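Local structure of tRNA(His) guanylyltransferase (Saccharomyces cerevisiae, 5XOX) at residues Leu140-Lys144 with Ile227-Asp231; Cys22-Ile28 with Asp131-Tyr137; Thr154-Asn158 with Phe209-Ser213. The protein adds a single guanosine to the 5' end of tRNA(His) in the 3'-5' direction, creating the mark recognised by histidyl-tRNA synthetase. One frame throughout, in Å; residues are numbered along the deposited sequence.

In the fold
Contact 2 comes first along the chain, before helix 140-171 begins; that helix then supplies one segment to each of the other two contacts, with contact 3 nested inside the loop closed by contact 1. The centres of contacts 1 and 2 lie about 16 Å apart, and the two touch where L140 and I143 pack on Y23. The centre of contact 3 is about 19 Å from that of contact 1 and about 21 Å from that of contact 2, and contacts 2 and 3 lie on opposite sides of the chain's centre. Helix 140-171 therefore connects the edge of the antiparallel sheet, which carries the catalytic metal ligands, to the helical region near the GTP pocket.

Contact 1: Leu140-Lys144 with Ile227-Asp231; sequences LQTIK and IAQID
K144 carries its CG anti to the carbonyl carbon (chi1 -76°) and stays extended beyond it, which sends the butyl chain across to I227 and I230, while L140 holds CG anti to the backbone N (chi1 -164°) and presents both methyls to Q229 and I230. The two residues share one side of the helix because they are a turn apart, as the bond from K144 N to L140 O (2.8 Å) records. At the far end of the lysine, CE lies 3.8 Å from I227 CD1, the lysine chain running nearly perpendicular to I227. L140 CD2 meets I230 CD1 at 3.7 Å, again nearly perpendicular, although I230 is poorly ordered and its exact placement deserves caution. The contact joins the first turn of helix 140-171, which directly follows the sheet-edge strand 130-137, to the short helical segment near the end of the modelled chain, and it lies at the surface, away from the annotated sites. To one side of these pairs, nearer the start of the lysine chain, lies the amide of Q229, whose chain bends at chi2. Its OE1 is 3.7 Å from L140 CD1, L140 and Q229 lying alongside and running opposite ways, and its NE2 is 3.9 Å from K144 CG. Q229 also packs on I70 and L71 of strand 69-74, which brings the C-terminal segment against the sheet.

Contact 2: Cys22-Ile28 with Asp131-Tyr137; sequences CYIVVRI and DSRCVAY
This is a two-stranded antiparallel ladder at the border of the chain's sheet: strand 130-137, outermost within the chain, pairs with strand 23-30, and the axes of the two short segments make 162° between their N-to-C directions. The evidence is a regular register in which Y23-Y137, V25-V135 and R27-R133 are hydrogen-bonded pairs and I24-A136, V26-C134 and I28-S132 are non-hydrogen-bonded ones. At the centre V25 N reaches V135 O at 2.9 Å, and the return bond from V135 N to V25 O has the same length. The bond from R133 N to R27 O is weak.

On the face of V25 and Y137, V25 CG2 meets the ring at its edge, 3.5 Å from CE2. V25 turns CG1 anti to the backbone N (chi1 -177°), which leaves CG2 anti to the carbonyl carbon and beside the ring. On this same face R27 and R133 run side by side, R27 NH1 standing 3.7 Å from R133 CD, with their guanidinium planes 29° apart. Both gather on E13 of a second subunit through salt bridges, and R133 also binds a phosphate ion, which probably came from the crystallisation liquor. On the other face V26 CG2 lies 3.8 Å from C134 SG. Strand 23-30 ends at the magnesium ligands D29 and G30, in the palm-like arrangement that this family shares with canonical polymerases. Strand 78-83 pairs with the other edge of strand 23-30, helix 94-116 packs on V26, I28 and C134, and helix 140-171 packs on Y23, V25 and Y137.

Contact 3: Thr154-Asn158 with Phe209-Ser213; sequences THINN and FKKGS
The turn of helix 140-171 from T154 to N158 meets the C-terminal end of helix 207-210 and the turn after it, the backbones coming nearest at H155 and K210, whose CA atoms are 5.4 Å apart. K211 is the first residue to leave helical geometry, and G212 follows with a positive phi (73°), a backbone setting that glycine adopts most readily.

N158 reaches across with its amide. With CG anti to the backbone N (chi1 -161°), this group is carried to the backbone and CB of F209, where OD1 lies 3.5 Å from F209 CB. The same OD1 stands 3.1 Å from F209 O, but both atoms are acceptors and no bond joins them. Instead OD1 accepts a hydrogen bond from N46 ND2, and N158 ND2 makes a weak one to Y202 OH. Replacing N158 by an alanine would probably leave N46 ND2 without this acceptor and open a gap beside F209 CB.

The contact joins the long helix that follows the sheet's edge strand to the last turn before strand 213-216, where S213 re-enters the antiparallel sheet by backbone bonding to G74. It lies close to the nucleotide: the side chain of F209 is about 7 Å from bound GTP at the nearest atoms, and N46 precedes the GTP-binding D47.

Two side chains of the long helix come up to K210 O. T154 OG1 is 3.6 Å from K210 O, a packing distance, and its hydrogen-bond partner is Y151 O in its own helix. The H155 ring approaches the same carbonyl obliquely, CD2 being 3.9 Å from K210 O. Meanwhile H155 also packs on Y202, the residue that touches N158 ND2.

Contact 1: Leu140-Lys144 with Ile227-Asp231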
loop_
_atom_site.group_PDB
_atom_site.type_symbol
_atom_site.label_atom_id
_atom_site.label_comp_id
_atom_site.label_asym_id
_atom_site.label_seq_id
_atom_site.Cartn_x
_atom_site.Cartn_y
_atom_site.Cartn_z
ATOM N N LEU A 140 -9.944 -8.184 19.168
ATOM C CA LEU A 140 -11.327 -8.544 19.363
ATOM C C LEU A 140 -12.075 -7.332 19.823
ATOM O O LEU A 140 -13.186 -7.110 19.368
ATOM C CB LEU A 140 -11.462 -9.683 20.372
ATOM C CG LEU A 140 -12.798 -10.425 20.403
ATOM C CD1 LEU A 140 -13.013 -11.043 19.045
ATOM C CD2 LEU A 140 -12.802 -11.527 21.452
ATOM N N GLN A 141 -11.452 -6.519 20.678
ATOM C CA GLN A 141 -12.145 -5.317 21.143
ATOM C C GLN A 141 -12.693 -4.584 19.921
ATOM O O GLN A 141 -13.889 -4.405 19.764
ATOM C CB GLN A 141 -11.241 -4.360 21.927
ATOM C CG GLN A 141 -11.597 -4.256 23.408
ATOM C CD GLN A 141 -13.080 -4.038 23.661
ATOM O OE1 GLN A 141 -13.794 -3.457 22.844
ATOM N NE2 GLN A 141 -13.562 -4.565 24.787
ATOM N N THR A 142 -11.801 -4.259 19.008
ATOM C CA THR A 142 -12.151 -3.439 17.869
ATOM C C THR A 142 -13.153 -4.115 16.929
ATOM O O THR A 142 -13.949 -3.440 16.255
ATOM C CB THR A 142 -10.890 -3.098 17.093
ATOM O OG1 THR A 142 -10.154 -4.309 16.851
ATOM C CG2 THR A 142 -10.020 -2.220 17.962
ATOM N N ILE A 143 -13.092 -5.440 16.842
ATOM C CA ILE A 143 -14.008 -6.119 15.948
ATOM C C ILE A 143 -15.400 -6.039 16.602
ATOM O O ILE A 143 -16.436 -5.829 15.932
ATOM C CB ILE A 143 -13.540 -7.559 15.657
ATOM C CG1 ILE A 143 -14.194 -8.075 14.390
ATOM C CG2 ILE A 143 -13.910 -8.497 16.772
ATOM C CD1 ILE A 143 -13.609 -7.437 13.167
ATOM N N LYS A 144 -15.403 -6.136 17.932
ATOM C CA LYS A 144 -16.632 -6.074 18.704
ATOM C C LYS A 144 -17.221 -4.718 18.546
ATOM O O LYS A 144 -18.397 -4.583 18.261
ATOM C CB LYS A 144 -16.404 -6.392 20.180
ATOM C CG LYS A 144 -16.208 -7.889 20.474
ATOM C CD LYS A 144 -15.895 -8.120 21.940
ATOM C CE LYS A 144 -15.961 -9.605 22.304
ATOM N NZ LYS A 144 -15.643 -9.891 23.755
ATOM N N ILE A 227 -22.637 -10.084 23.697
ATOM C CA ILE A 227 -21.654 -10.707 22.843
ATOM C C ILE A 227 -21.428 -12.147 23.344
ATOM O O ILE A 227 -20.594 -12.431 24.205
ATOM C CB ILE A 227 -20.396 -9.925 22.890
ATOM C CG1 ILE A 227 -20.212 -9.582 24.375
ATOM C CG2 ILE A 227 -20.582 -8.656 22.027
ATOM C CD1 ILE A 227 -18.802 -9.463 24.890
ATOM N N ALA A 228 -22.145 -13.067 22.714
ATOM C CA ALA A 228 -21.960 -14.478 22.938
ATOM C C ALA A 228 -21.116 -14.937 21.768
ATOM O O ALA A 228 -20.705 -16.092 21.695
ATOM C CB ALA A 228 -23.294 -15.211 23.009
ATOM N N GLN A 229 -20.863 -14.010 20.847
ATOM C CA GLN A 229 -19.794 -14.186 19.880
ATOM C C GLN A 229 -18.458 -14.406 20.582
ATOM O O GLN A 229 -17.598 -15.103 20.056
ATOM C CB GLN A 229 -19.748 -12.995 18.917
ATOM C CG GLN A 229 -18.523 -12.957 17.955
ATOM C CD GLN A 229 -17.302 -12.168 18.461
ATOM O OE1 GLN A 229 -16.344 -12.748 18.940
ATOM N NE2 GLN A 229 -17.270 -10.869 18.159
ATOM N N ILE A 230 -18.310 -13.848 21.786
ATOM C CA ILE A 230 -17.130 -14.084 22.629
ATOM C C ILE A 230 -16.849 -15.583 22.799
ATOM O O ILE A 230 -15.703 -16.016 22.699
ATOM C CB ILE A 230 -17.274 -13.388 24.031
ATOM C CG1 ILE A 230 -15.977 -13.465 24.844
ATOM C CG2 ILE A 230 -18.336 -14.044 24.879
ATOM C CD1 ILE A 230 -14.821 -12.686 24.293
ATOM N N ASP A 231 -17.890 -16.370 23.058
ATOM C CA ASP A 231 -17.718 -17.787 23.345
ATOM C C ASP A 231 -17.588 -18.645 22.081
ATOM O O ASP A 231 -16.820 -19.601 22.072
ATOM C CB ASP A 231 -18.863 -18.303 24.234
ATOM C CG ASP A 231 -18.595 -18.099 25.733
ATOM O OD1 ASP A 231 -17.607 -17.424 26.089
ATOM O OD2 ASP A 231 -19.361 -18.640 26.562
#

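Contact 2: Cys22-Ile28 with Asp131-Tyr137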
loop_
_atom_site.group_PDB
_atom_site.type_symbol
_atom_site.label_atom_id
_atom_site.label_comp_id
_atom_site.label_asym_id
_atom_site.label_seq_id
_atom_site.Cartn_x
_atom_site.Cartn_y
_atom_site.Cartn_z
ATOM N N CYS A 22 -5.051 -10.456 12.149
ATOM C CA CYS A 22 -6.074 -9.411 12.237
ATOM C C CYS A 22 -7.411 -9.960 11.774
ATOM O O CYS A 22 -7.469 -10.648 10.762
ATOM C CB CYS A 22 -5.716 -8.178 11.388
ATOM S SG CYS A 22 -4.228 -7.260 11.874
ATOM N N TYR A 23 -8.489 -9.659 12.495
ATOM C CA TYR A 23 -9.810 -9.986 11.997
ATOM C C TYR A 23 -10.055 -9.180 10.745
ATOM O O TYR A 23 -9.596 -8.049 10.614
ATOM C CB TYR A 23 -10.895 -9.714 13.022
ATOM C CG TYR A 23 -10.740 -10.503 14.312
ATOM C CD1 TYR A 23 -11.179 -11.833 14.389
ATOM C CD2 TYR A 23 -10.081 -9.957 15.421
ATOM C CE1 TYR A 23 -11.030 -12.566 15.546
ATOM C CE2 TYR A 23 -9.939 -10.681 16.586
ATOM C CZ TYR A 23 -10.408 -11.988 16.637
ATOM O OH TYR A 23 -10.253 -12.724 17.790
ATOM N N ILE A 24 -10.751 -9.778 9.794
ATOM C CA ILE A 24 -11.021 -9.037 8.587
ATOM C C ILE A 24 -12.495 -8.747 8.504
ATOM O O ILE A 24 -13.315 -9.517 8.972
ATOM C CB ILE A 24 -10.554 -9.778 7.376
ATOM C CG1 ILE A 24 -9.121 -10.242 7.611
ATOM C CG2 ILE A 24 -10.576 -8.869 6.198
ATOM C CD1 ILE A 24 -8.463 -10.986 6.401
ATOM N N VAL A 25 -12.833 -7.592 7.953
ATOM C CA VAL A 25 -14.213 -7.317 7.636
ATOM C C VAL A 25 -14.329 -7.105 6.156
ATOM O O VAL A 25 -13.532 -6.366 5.554
ATOM C CB VAL A 25 -14.744 -6.100 8.348
ATOM C CG1 VAL A 25 -16.187 -5.951 7.999
ATOM C CG2 VAL A 25 -14.564 -6.211 9.854
ATOM N N VAL A 26 -15.317 -7.752 5.563
ATOM C CA VAL A 26 -15.663 -7.423 4.196
ATOM C C VAL A 26 -17.026 -6.800 4.203
ATOM O O VAL A 26 -18.014 -7.476 4.487
ATOM C CB VAL A 26 -15.631 -8.632 3.268
ATOM C CG1 VAL A 26 -16.054 -8.193 1.892
ATOM C CG2 VAL A 26 -14.218 -9.237 3.224
ATOM N N ARG A 27 -17.068 -5.501 3.899
ATOM C CA ARG A 27 -18.335 -4.772 3.878
ATOM C C ARG A 27 -18.822 -4.542 2.441
ATOM O O ARG A 27 -18.032 -4.233 1.534
ATOM C CB ARG A 27 -18.219 -3.431 4.607
ATOM C CG ARG A 27 -19.566 -2.946 5.127
ATOM C CD ARG A 27 -19.555 -1.501 5.571
ATOM N NE ARG A 27 -18.448 -1.199 6.467
ATOM C CZ ARG A 27 -17.516 -0.271 6.238
ATOM N NH1 ARG A 27 -17.574 0.475 5.138
ATOM N NH2 ARG A 27 -16.541 -0.067 7.130
ATOM N N ILE A 28 -20.131 -4.698 2.259
ATOM C CA ILE A 28 -20.785 -4.614 0.958
ATOM C C ILE A 28 -21.886 -3.545 0.943
ATOM O O ILE A 28 -22.865 -3.665 1.693
ATOM C CB ILE A 28 -21.391 -5.953 0.601
ATOM C CG1 ILE A 28 -20.370 -7.059 0.743
ATOM C CG2 ILE A 28 -21.925 -5.933 -0.802
ATOM C CD1 ILE A 28 -20.918 -8.375 0.253
ATOM N N ASP A 131 -20.572 -1.972 -4.053
ATOM C CA ASP A 131 -19.193 -1.690 -3.641
ATOM C C ASP A 131 -18.772 -2.661 -2.548
ATOM O O ASP A 131 -19.546 -2.930 -1.627
ATOM C CB ASP A 131 -19.068 -0.250 -3.148
ATOM C CG ASP A 131 -17.676 0.090 -2.678
ATOM O OD1 ASP A 131 -16.956 -0.820 -2.240
ATOM O OD2 ASP A 131 -17.309 1.283 -2.695
ATOM N N SER A 132 -17.553 -3.189 -2.643
ATOM C CA SER A 132 -17.027 -4.041 -1.585
ATOM C C SER A 132 -15.683 -3.513 -1.020
ATOM O O SER A 132 -14.957 -2.773 -1.689
ATOM C CB SER A 132 -16.885 -5.452 -2.107
ATOM O OG SER A 132 -16.409 -6.272 -1.074
ATOM N N ARG A 133 -15.380 -3.854 0.235
ATOM C CA ARG A 133 -14.232 -3.276 0.965
ATOM C C ARG A 133 -13.666 -4.232 1.951
ATOM O O ARG A 133 -14.397 -5.033 2.543
ATOM C CB ARG A 133 -14.635 -2.036 1.756
ATOM C CG ARG A 133 -15.208 -0.927 0.921
ATOM C CD ARG A 133 -16.173 -0.116 1.724
ATOM N NE ARG A 133 -16.071 1.279 1.340
ATOM C CZ ARG A 133 -15.180 2.119 1.853
ATOM N NH1 ARG A 133 -14.319 1.710 2.775
ATOM N NH2 ARG A 133 -15.150 3.372 1.451
ATOM N N CYS A 134 -12.370 -4.096 2.195
ATOM C CA CYS A 134 -11.692 -4.832 3.282
ATOM C C CYS A 134 -11.120 -3.985 4.429
ATOM O O CYS A 134 -10.487 -2.947 4.201
ATOM C CB CYS A 134 -10.560 -5.656 2.710
ATOM S SG CYS A 134 -11.135 -7.219 2.124
ATOM N N VAL A 135 -11.327 -4.416 5.668
ATOM C CA VAL A 135 -10.734 -3.682 6.794
ATOM C C VAL A 135 -10.099 -4.594 7.806
ATOM O O VAL A 135 -10.683 -5.618 8.175
ATOM C CB VAL A 135 -11.748 -2.780 7.506
ATOM C CG1 VAL A 135 -11.004 -1.914 8.500
ATOM C CG2 VAL A 135 -12.509 -1.877 6.498
ATOM N N ALA A 136 -8.908 -4.220 8.271
ATOM C CA ALA A 136 -8.208 -5.075 9.234
ATOM C C ALA A 136 -8.398 -4.602 10.678
ATOM O O ALA A 136 -8.182 -3.432 11.005
ATOM C CB ALA A 136 -6.758 -5.141 8.913
ATOM N N TYR A 137 -8.806 -5.516 11.544
ATOM C CA TYR A 137 -8.924 -5.195 12.947
ATOM C C TYR A 137 -7.995 -6.035 13.824
ATOM O O TYR A 137 -8.122 -7.250 13.915
ATOM C CB TYR A 137 -10.375 -5.324 13.361
ATOM C CG TYR A 137 -11.175 -4.241 12.728
ATOM C CD1 TYR A 137 -11.116 -2.974 13.252
ATOM C CD2 TYR A 137 -12.003 -4.470 11.623
ATOM C CE1 TYR A 137 -11.842 -1.931 12.695
ATOM C CE2 TYR A 137 -12.745 -3.430 11.060
ATOM C CZ TYR A 137 -12.656 -2.158 11.611
ATOM O OH TYR A 137 -13.368 -1.088 11.115
#

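Contact 3: Thr154-Asn158 with Phe209-Ser213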
loop_
_atom_site.group_PDB
_atom_site.type_symbol
_atom_site.label_atom_id
_atom_site.label_comp_id
_atom_site.label_asym_id
_atom_site.label_seq_id
_atom_site.Cartn_x
_atom_site.Cartn_y
_atom_site.Cartn_z
ATOM N N THR A 154 -27.726 1.310 12.841
ATOM C CA THR A 154 -29.021 0.841 12.332
ATOM C C THR A 154 -30.149 1.215 13.291
ATOM O O THR A 154 -31.210 1.627 12.846
ATOM C CB THR A 154 -29.073 -0.669 12.124
ATOM O OG1 THR A 154 -29.403 -1.285 13.358
ATOM C CG2 THR A 154 -27.712 -1.189 11.735
ATOM N N HIS A 155 -29.921 1.080 14.599
ATOM C CA HIS A 155 -30.935 1.454 15.586
ATOM C C HIS A 155 -31.321 2.936 15.432
ATOM O O HIS A 155 -32.490 3.284 15.145
ATOM C CB HIS A 155 -30.435 1.187 17.005
ATOM C CG HIS A 155 -31.537 0.964 17.981
ATOM N ND1 HIS A 155 -31.318 0.656 19.306
ATOM C CD2 HIS A 155 -32.883 0.966 17.809
ATOM C CE1 HIS A 155 -32.481 0.501 19.915
ATOM N NE2 HIS A 155 -33.446 0.682 19.028
ATOM N N ILE A 156 -30.311 3.795 15.571
ATOM C CA ILE A 156 -30.449 5.246 15.377
ATOM C C ILE A 156 -31.145 5.634 14.064
ATOM O O ILE A 156 -32.136 6.382 14.045
ATOM C CB ILE A 156 -29.052 5.901 15.483
ATOM C CG1 ILE A 156 -28.460 5.538 16.847
ATOM C CG2 ILE A 156 -29.085 7.402 15.237
ATOM C CD1 ILE A 156 -29.354 5.914 18.014
ATOM N N ASN A 157 -30.632 5.121 12.968
ATOM C CA ASN A 157 -31.230 5.387 11.677
ATOM C C ASN A 157 -32.688 4.929 11.551
ATOM O O ASN A 157 -33.507 5.587 10.904
ATOM C CB ASN A 157 -30.367 4.729 10.608
ATOM C CG ASN A 157 -29.140 5.515 10.326
ATOM O OD1 ASN A 157 -28.904 6.539 10.965
ATOM N ND2 ASN A 157 -28.323 5.038 9.392
ATOM N N ASN A 158 -33.004 3.788 12.144
ATOM C CA ASN A 158 -34.347 3.239 12.026
ATOM C C ASN A 158 -35.329 4.146 12.718
ATOM O O ASN A 158 -36.367 4.478 12.149
ATOM C CB ASN A 158 -34.424 1.833 12.611
ATOM C CG ASN A 158 -35.627 1.066 12.122
ATOM O OD1 ASN A 158 -35.605 0.490 11.032
ATOM N ND2 ASN A 158 -36.670 1.006 12.951
ATOM N N PHE A 209 -36.139 -4.784 11.812
ATOM C CA PHE A 209 -35.898 -3.423 11.398
ATOM C C PHE A 209 -35.070 -2.697 12.466
ATOM O O PHE A 209 -34.130 -1.983 12.143
ATOM C CB PHE A 209 -37.189 -2.671 11.195
ATOM C CG PHE A 209 -38.004 -3.164 10.059
ATOM C CD1 PHE A 209 -37.429 -3.813 9.004
ATOM C CD2 PHE A 209 -39.344 -2.868 9.993
ATOM C CE1 PHE A 209 -38.204 -4.238 7.942
ATOM C CE2 PHE A 209 -40.110 -3.274 8.930
ATOM C CZ PHE A 209 -39.544 -3.960 7.906
ATOM N N LYS A 210 -35.453 -2.869 13.735
ATOM C CA LYS A 210 -34.844 -2.148 14.857
ATOM C C LYS A 210 -33.423 -2.645 15.147
ATOM O O LYS A 210 -32.477 -1.861 15.166
ATOM C CB LYS A 210 -35.679 -2.310 16.156
ATOM C CG LYS A 210 -37.152 -1.903 16.130
ATOM C CD LYS A 210 -37.933 -2.313 17.426
ATOM C CE LYS A 210 -37.254 -1.878 18.733
ATOM N NZ LYS A 210 -37.966 -2.402 19.944
ATOM N N LYS A 211 -33.293 -3.946 15.416
ATOM C CA LYS A 211 -32.074 -4.501 16.015
ATOM C C LYS A 211 -31.129 -5.110 14.920
ATOM O O LYS A 211 -30.170 -5.804 15.251
ATOM C CB LYS A 211 -32.436 -5.516 17.148
ATOM C CG LYS A 211 -33.534 -4.998 18.168
ATOM C CD LYS A 211 -33.192 -5.022 19.694
ATOM C CE LYS A 211 -34.414 -4.593 20.636
ATOM N NZ LYS A 211 -34.201 -4.405 22.158
ATOM N N GLY A 212 -31.429 -4.903 13.630
ATOM C CA GLY A 212 -30.558 -5.347 12.553
ATOM C C GLY A 212 -30.552 -6.851 12.302
ATOM O O GLY A 212 -31.050 -7.628 13.122
ATOM N N SER A 213 -29.957 -7.279 11.181
ATOM C CA SER A 213 -30.010 -8.702 10.811
ATOM C C SER A 213 -28.669 -9.450 10.955
ATOM O O SER A 213 -27.725 -9.252 10.175
ATOM C CB SER A 213 -30.533 -8.846 9.378
ATOM O OG SER A 213 -31.940 -8.782 9.350
#